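Side-chain contacts in fructose-2,6-bisphosphatase TIGAR B (Danio rerio, PDB 3E9D), which probably hydrolyses fructose-2,6-bisphosphate to fructose 6-phosphate and phosphate, lowering the level of this activator of glycolysis: residues 66-69 / 70-74; 162-166 / 167-171; 96-99 / 100-104. One frame throughout, in Å; residues are numbered along the deposited sequence.

Contact 1 (66-69 / 70-74); sequences AEII and LGNNL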
loop_
_atom_site.group_PDB
_atom_site.type_symbol
_atom_site.label_atom_id
_atom_site.label_comp_id
_atom_site.label_asym_id
_atom_site.label_seq_id
_atom_site.Cartn_x
_atom_site.Cartn_y
_atom_site.Cartn_z
ATOM N N ALA A 66 -8.347 3.884 -7.487
ATOM C CA ALA A 66 -7.345 4.863 -7.904
ATOM C C ALA A 66 -7.962 5.941 -8.801
ATOM O O ALA A 66 -7.642 7.134 -8.660
ATOM C CB ALA A 66 -6.184 4.178 -8.602
ATOM N N GLU A 67 -8.847 5.530 -9.715
ATOM C CA GLU A 67 -9.461 6.477 -10.643
ATOM C C GLU A 67 -10.325 7.496 -9.878
ATOM O O GLU A 67 -10.343 8.681 -10.197
ATOM C CB GLU A 67 -10.316 5.766 -11.687
ATOM C CG GLU A 67 -9.517 5.008 -12.733
ATOM C CD GLU A 67 -10.405 4.165 -13.640
ATOM O OE1 GLU A 67 -11.471 3.685 -13.174
ATOM O OE2 GLU A 67 -10.025 3.963 -14.815
ATOM N N ILE A 68 -11.047 7.009 -8.881
ATOM C CA ILE A 68 -11.928 7.869 -8.089
ATOM C C ILE A 68 -11.112 8.804 -7.207
ATOM O O ILE A 68 -11.457 9.972 -7.040
ATOM C CB ILE A 68 -12.939 7.039 -7.282
ATOM C CG1 ILE A 68 -13.987 6.459 -8.247
ATOM C CG2 ILE A 68 -13.660 7.901 -6.223
ATOM C CD1 ILE A 68 -14.662 5.191 -7.723
ATOM N N ILE A 69 -10.016 8.306 -6.655
ATOM C CA ILE A 69 -9.162 9.149 -5.843
ATOM C C ILE A 69 -8.565 10.287 -6.688
ATOM O O ILE A 69 -8.571 11.449 -6.275
ATOM C CB ILE A 69 -8.076 8.311 -5.120
ATOM C CG1 ILE A 69 -8.738 7.504 -3.968
ATOM C CG2 ILE A 69 -6.965 9.204 -4.605
ATOM C CD1 ILE A 69 -7.854 6.393 -3.395
ATOM N N LEU A 70 -8.086 9.952 -7.879
ATOM C CA LEU A 70 -7.477 10.964 -8.747
ATOM C C LEU A 70 -8.533 11.923 -9.314
ATOM O O LEU A 70 -8.285 13.097 -9.403
ATOM C CB LEU A 70 -6.669 10.323 -9.866
ATOM C CG LEU A 70 -5.327 9.719 -9.424
ATOM C CD1 LEU A 70 -4.775 8.900 -10.581
ATOM C CD2 LEU A 70 -4.331 10.804 -9.002
ATOM N N GLY A 71 -9.717 11.415 -9.648
ATOM C CA GLY A 71 -10.806 12.293 -10.106
ATOM C C GLY A 71 -11.193 13.349 -9.089
ATOM O O GLY A 71 -11.573 14.462 -9.452
ATOM N N ASN A 72 -11.101 12.994 -7.808
ATOM C CA ASN A 72 -11.390 13.925 -6.710
ATOM C C ASN A 72 -10.228 14.850 -6.331
ATOM O O ASN A 72 -10.393 15.787 -5.539
ATOM C CB ASN A 72 -11.829 13.128 -5.492
ATOM C CG ASN A 72 -13.283 12.744 -5.559
ATOM O OD1 ASN A 72 -14.160 13.550 -5.250
ATOM N ND2 ASN A 72 -13.554 11.516 -5.974
ATOM N N ASN A 73 -9.054 14.593 -6.901
ATOM C CA ASN A 73 -7.856 15.336 -6.530
ATOM C C ASN A 73 -7.757 16.673 -7.252
ATOM O O ASN A 73 -8.065 16.767 -8.443
ATOM C CB ASN A 73 -6.622 14.498 -6.849
ATOM C CG ASN A 73 -5.378 15.043 -6.202
ATOM O OD1 ASN A 73 -4.672 15.834 -6.806
ATOM N ND2 ASN A 73 -5.118 14.645 -4.960
ATOM N N LEU A 74 -7.305 17.696 -6.545
ATOM C CA LEU A 74 -7.237 19.051 -7.101
ATOM C C LEU A 74 -5.891 19.388 -7.763
ATOM O O LEU A 74 -5.745 20.471 -8.342
ATOM C CB LEU A 74 -7.542 20.085 -6.004
ATOM C CG LEU A 74 -8.909 19.975 -5.314
ATOM C CD1 LEU A 74 -9.036 20.980 -4.177
ATOM C CD2 LEU A 74 -10.020 20.184 -6.331
HETATM O O HOH W 1 -7.583 12.875 -4.055
#
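Leu70 N and Gly71 N donate to Ala66 O and Glu67 O at 3.0 and 2.9 Å, two consecutive alpha-helical bonds in the final turns of helix 60-71. The next such bond, from Asn72 N to Ile68 O, is less straight (147°), but the side chain of Asn72 supplies a second donor. Asn72 ND2 reaches Ile68 O at 2.8 Å with an N-H...O angle of 166°, and the oxygen lies almost in the plane of the amide. Backbone and side-chain donors arrive from opposite faces of the Ile68 carbonyl plane, so one residue grips a single oxygen with two bonds, the side-chain one the straighter. With chi1 at -82° the amide carbon sits beside the backbone N of Asn72, and the side chain folds back along the helix, alongside Ile68 and pointing the same way; Ile68 CG2 lies 3.6 Å from Asn72 ND2. An alanine here would remove the amide and would probably leave Ile68 O with the bent bond from the backbone alone, uncovering the CG2 branch of the isoleucine. Ile68 also packs on Ala39 and Ala40 of helix 33-45, while Arg44 of that helix touches Asn72. Leu70 CB stands 3.5 Å from Ala66 O, and its side chain meets Val54 and Met81 of the sheet. Beyond Asn72, a water donates to Ile69 O (2.8 Å) and accepts from Asn73 ND2 (3.2 Å). That amide is held at both ends, since ND2 also donates to Leu49 O and OD1 accepts from His75 N. The arrangement is an asparagine side chain folded back onto a carbonyl near the C-terminal end of helix 60-71, the helix of a beta-alpha-beta unit with strands 53-56 and 81-83.

Contact 2 (162-166 / 167-171); sequences VIAGL and ADDGA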
loop_
_atom_site.group_PDB
_atom_site.type_symbol
_atom_site.label_atom_id
_atom_site.label_comp_id
_atom_site.label_asym_id
_atom_site.label_seq_id
_atom_site.Cartn_x
_atom_site.Cartn_y
_atom_site.Cartn_z
ATOM N N VAL A 162 5.761 15.749 11.561
ATOM C CA VAL A 162 4.628 16.402 12.198
ATOM C C VAL A 162 3.368 15.622 11.862
ATOM O O VAL A 162 2.983 15.506 10.698
ATOM C CB VAL A 162 4.497 17.880 11.765
ATOM C CG1 VAL A 162 3.233 18.504 12.356
ATOM C CG2 VAL A 162 5.754 18.684 12.189
ATOM N N ILE A 163 2.746 15.077 12.893
ATOM C CA ILE A 163 1.557 14.250 12.751
ATOM C C ILE A 163 0.469 14.937 13.550
ATOM O O ILE A 163 0.468 14.889 14.783
ATOM C CB ILE A 163 1.796 12.806 13.263
ATOM C CG1 ILE A 163 2.899 12.132 12.446
ATOM C CG2 ILE A 163 0.507 11.976 13.186
ATOM C CD1 ILE A 163 3.552 10.977 13.112
ATOM N N ALA A 164 -0.431 15.606 12.844
ATOM C CA ALA A 164 -1.477 16.388 13.479
ATOM C C ALA A 164 -2.845 15.745 13.273
ATOM O O ALA A 164 -3.857 16.325 13.653
ATOM C CB ALA A 164 -1.473 17.813 12.925
ATOM N N GLY A 165 -2.872 14.555 12.676
ATOM C CA GLY A 165 -4.127 13.873 12.351
ATOM C C GLY A 165 -4.772 14.445 11.100
ATOM O O GLY A 165 -5.993 14.442 10.981
ATOM N N LEU A 166 -3.949 14.951 10.180
ATOM C CA LEU A 166 -4.430 15.541 8.931
ATOM C C LEU A 166 -3.888 14.767 7.727
ATOM O O LEU A 166 -2.923 14.018 7.853
ATOM C CB LEU A 166 -4.023 17.014 8.821
ATOM C CG LEU A 166 -4.373 17.923 10.006
ATOM C CD1 LEU A 166 -3.838 19.331 9.772
ATOM C CD2 LEU A 166 -5.883 17.918 10.275
ATOM N N ALA A 167 -4.517 14.964 6.570
ATOM C CA ALA A 167 -4.178 14.216 5.357
ATOM C C ALA A 167 -2.722 14.401 4.909
ATOM O O ALA A 167 -2.166 13.507 4.301
ATOM C CB ALA A 167 -5.151 14.540 4.222
ATOM N N ASP A 168 -2.124 15.552 5.211
ATOM C CA ASP A 168 -0.732 15.802 4.828
ATOM C C ASP A 168 0.322 15.425 5.890
ATOM O O ASP A 168 1.497 15.757 5.715
ATOM C CB ASP A 168 -0.527 17.254 4.325
ATOM C CG ASP A 168 -0.731 18.310 5.420
ATOM O OD1 ASP A 168 -1.291 18.006 6.506
ATOM O OD2 ASP A 168 -0.320 19.472 5.185
ATOM N N ASP A 169 -0.083 14.731 6.960
ATOM C CA ASP A 169 0.874 14.321 8.004
ATOM C C ASP A 169 2.157 13.720 7.413
ATOM O O ASP A 169 2.112 12.803 6.581
ATOM C CB ASP A 169 0.266 13.317 8.994
ATOM C CG ASP A 169 -0.746 13.950 9.965
ATOM O OD1 ASP A 169 -0.835 15.199 10.077
ATOM O OD2 ASP A 169 -1.477 13.177 10.607
ATOM N N GLY A 170 3.296 14.248 7.849
ATOM C CA GLY A 170 4.605 13.709 7.478
ATOM C C GLY A 170 5.057 14.076 6.081
ATOM O O GLY A 170 6.168 13.728 5.673
ATOM N N ALA A 171 4.210 14.774 5.332
ATOM C CA ALA A 171 4.540 15.095 3.942
ATOM C C ALA A 171 4.501 16.596 3.664
ATOM O O ALA A 171 4.605 17.023 2.510
ATOM C CB ALA A 171 3.629 14.323 2.971
#
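The carboxylate of Asp169 is the flat group here: Ala164 N and Leu166 N approach its OD1 from opposite faces, standing 55° and 40° out of the plane. It fills the middle of a compact loop whose return is made by a type I beta turn, Leu166 to Asp169, overlapping a type II turn, Asp168 to Ala171. The two bonds to Asp169 OD1 are fairly straight, with Ala164 N at 2.8 Å and Leu166 N at 3.1 Å. OD2 gathers weaker ones, from Gly165 N and again from Leu166 N, so three successive amides converge on one acid. Its negative charge is probably balanced by Arg246 of strand 233-246, which makes a salt bridge to OD2 and also donates to Leu166 O. Asp169 is buried, and this ring of donors meets the needs of both of its oxygens. Its CG is anti to its own carbonyl carbon, at chi1 -73°, which carries the carboxylate across the loop, in among the amides of 164-166. Ile163 crosses the acid at about a right angle and brings Ile163 CG2 to 3.5 Å from Asp169 OD2; the same side chain packs on Val242 and on Pro203, a residue of a potassium site. Backbone bonds close the ring on two sides of the acid. Asp169 N donates to Leu166 O at 3.1 Å, the bond that closes the type I turn, and Gly170 N donates to Val162 O. Gly170 has a positive phi at the third position of the type II turn. Ala167 O accepts from Arg222, a further tie to the sheet, at strand 220-230. Asp168 OD1 comes to 3.7 Å from Leu166 CB.

Contact 3 (96-99 / 100-104); sequences EGRP and KEHLK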
loop_
_atom_site.group_PDB
_atom_site.type_symbol
_atom_site.label_atom_id
_atom_site.label_comp_id
_atom_site.label_asym_id
_atom_site.label_seq_id
_atom_site.Cartn_x
_atom_site.Cartn_y
_atom_site.Cartn_z
ATOM N N GLU A 96 -9.975 -19.328 -3.428
ATOM C CA GLU A 96 -10.510 -18.045 -3.868
ATOM C C GLU A 96 -12.002 -18.143 -4.169
ATOM O O GLU A 96 -12.452 -19.094 -4.815
ATOM C CB GLU A 96 -9.760 -17.524 -5.090
ATOM C CG GLU A 96 -10.168 -16.108 -5.479
ATOM C CD GLU A 96 -9.363 -15.529 -6.638
ATOM O OE1 GLU A 96 -8.612 -16.276 -7.306
ATOM O OE2 GLU A 96 -9.497 -14.316 -6.878
ATOM N N GLY A 97 -12.766 -17.164 -3.700
ATOM C CA GLY A 97 -14.218 -17.183 -3.893
ATOM C C GLY A 97 -14.974 -18.015 -2.874
ATOM O O GLY A 97 -16.199 -18.051 -2.896
ATOM N N ARG A 98 -14.248 -18.689 -1.989
ATOM C CA ARG A 98 -14.844 -19.448 -0.894
ATOM C C ARG A 98 -14.827 -18.582 0.347
ATOM O O ARG A 98 -13.992 -17.699 0.457
ATOM C CB ARG A 98 -14.043 -20.723 -0.587
ATOM C CG ARG A 98 -13.783 -21.653 -1.751
ATOM C CD ARG A 98 -15.007 -22.428 -2.109
ATOM N NE ARG A 98 -14.741 -23.862 -2.095
ATOM C CZ ARG A 98 -15.185 -24.702 -1.162
ATOM N NH1 ARG A 98 -15.930 -24.257 -0.153
ATOM N NH2 ARG A 98 -14.890 -25.995 -1.241
ATOM N N PRO A 99 -15.741 -18.848 1.302
ATOM C CA PRO A 99 -15.733 -18.124 2.563
ATOM C C PRO A 99 -14.340 -18.152 3.148
ATOM O O PRO A 99 -13.676 -19.181 3.070
ATOM C CB PRO A 99 -16.675 -18.953 3.441
ATOM C CG PRO A 99 -17.642 -19.539 2.490
ATOM C CD PRO A 99 -16.867 -19.805 1.220
ATOM N N LYS A 100 -13.889 -17.028 3.693
ATOM C CA LYS A 100 -12.638 -16.974 4.453
ATOM C C LYS A 100 -12.578 -18.079 5.525
ATOM O O LYS A 100 -11.498 -18.517 5.926
ATOM C CB LYS A 100 -12.480 -15.607 5.119
ATOM C CG LYS A 100 -12.190 -14.444 4.174
ATOM C CD LYS A 100 -12.274 -13.133 4.941
ATOM C CE LYS A 100 -11.760 -11.969 4.122
ATOM N NZ LYS A 100 -10.306 -11.777 4.323
ATOM N N GLU A 101 -13.749 -18.526 5.977
ATOM C CA GLU A 101 -13.849 -19.613 6.953
ATOM C C GLU A 101 -13.437 -20.963 6.377
ATOM O O GLU A 101 -12.957 -21.828 7.106
ATOM C CB GLU A 101 -15.274 -19.700 7.515
ATOM C CG GLU A 101 -15.661 -18.474 8.329
ATOM C CD GLU A 101 -14.568 -18.078 9.318
ATOM O OE1 GLU A 101 -14.363 -18.836 10.297
ATOM O OE2 GLU A 101 -13.915 -17.023 9.106
ATOM N N HIS A 102 -13.654 -21.143 5.076
ATOM C CA HIS A 102 -13.250 -22.360 4.390
ATOM C C HIS A 102 -11.722 -22.506 4.401
ATOM O O HIS A 102 -11.206 -23.607 4.594
ATOM C CB HIS A 102 -13.817 -22.393 2.967
ATOM C CG HIS A 102 -13.331 -23.548 2.149
ATOM N ND1 HIS A 102 -13.718 -24.849 2.393
ATOM C CD2 HIS A 102 -12.489 -23.598 1.090
ATOM C CE1 HIS A 102 -13.135 -25.649 1.518
ATOM N NE2 HIS A 102 -12.384 -24.916 0.716
ATOM N N LEU A 103 -11.011 -21.393 4.224
ATOM C CA LEU A 103 -9.548 -21.392 4.297
ATOM C C LEU A 103 -9.043 -21.880 5.656
ATOM O O LEU A 103 -8.059 -22.629 5.724
ATOM C CB LEU A 103 -8.972 -20.008 3.969
ATOM C CG LEU A 103 -7.442 -19.899 3.848
ATOM C CD1 LEU A 103 -6.881 -20.829 2.775
ATOM C CD2 LEU A 103 -6.981 -18.460 3.594
ATOM N N LYS A 104 -9.727 -21.457 6.722
ATOM C CA LYS A 104 -9.422 -21.895 8.092
ATOM C C LYS A 104 -9.646 -23.400 8.263
ATOM O O LYS A 104 -8.840 -24.084 8.890
ATOM C CB LYS A 104 -10.258 -21.114 9.110
ATOM C CG LYS A 104 -10.079 -19.603 9.052
ATOM C CD LYS A 104 -10.692 -18.908 10.274
ATOM C CE LYS A 104 -10.196 -17.468 10.403
ATOM N NZ LYS A 104 -10.739 -16.791 11.628
#
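Arg98 lays its guanidinium flat on the imidazole of His102, four residues on, with the group centres 3.5 Å apart and the planes inclined by only 17°. The overlap is nearly face to face: NE2 of the ring stands over the centre of the guanidinium, and NH1 of Arg98 stands over the centre of the ring. Arg98 NH2 comes to 3.3 Å from His102 CE1. Although nitrogens of both groups are close, their angles are wrong for hydrogen bonds, and the pair is held by stacking. The arginine chain is bent at chi2 and chi3 and curls back; Arg98 CB and CG both lie 3.7 Å from His102 CD2. His102 carries CG opposite its backbone N, with chi1 at 174°, which swings the imidazole back toward the residues that precede the helix. A positively charged arginine this close would probably disfavour protonation of the ring. Between the two residues, Pro99 O accepts from His102 N at 2.8 Å. Lys100 points its chain another way, bent only at chi4, and its side chain is about 5 Å from a bound phosphate, probably from the crystallisation liquor. Glu96 reaches another part of the chain, where OE2 accepts from the amides of Gly24, Gly26 and Ile27. This is an arginine-histidine stack on the surface, joining the loop before helix 100-110 to its first turn; Lys100, at the same helix start, reaches toward the histidine phosphatase active site, its side chain about 7 Å from that of Glu89, the inferred proton donor/acceptor.

From the N terminus the chain reaches contact 1 first, at the end of helix 60-71, on the way to strand 81-83. Contact 3 comes next, joining the loop after that strand to the start of helix 100-110. Contact 2 follows last, closing a tight turn within the connection between helix 125-146 and strand 177-182, where it lies against strand 233-246. All three are local and lie in series, so none nests in or crosses another. Contacts 1 and 2 have centres about 20 Å apart; contacts 2 and 3, with centres about 37 Å apart, lie on opposite sides of the chain's centre.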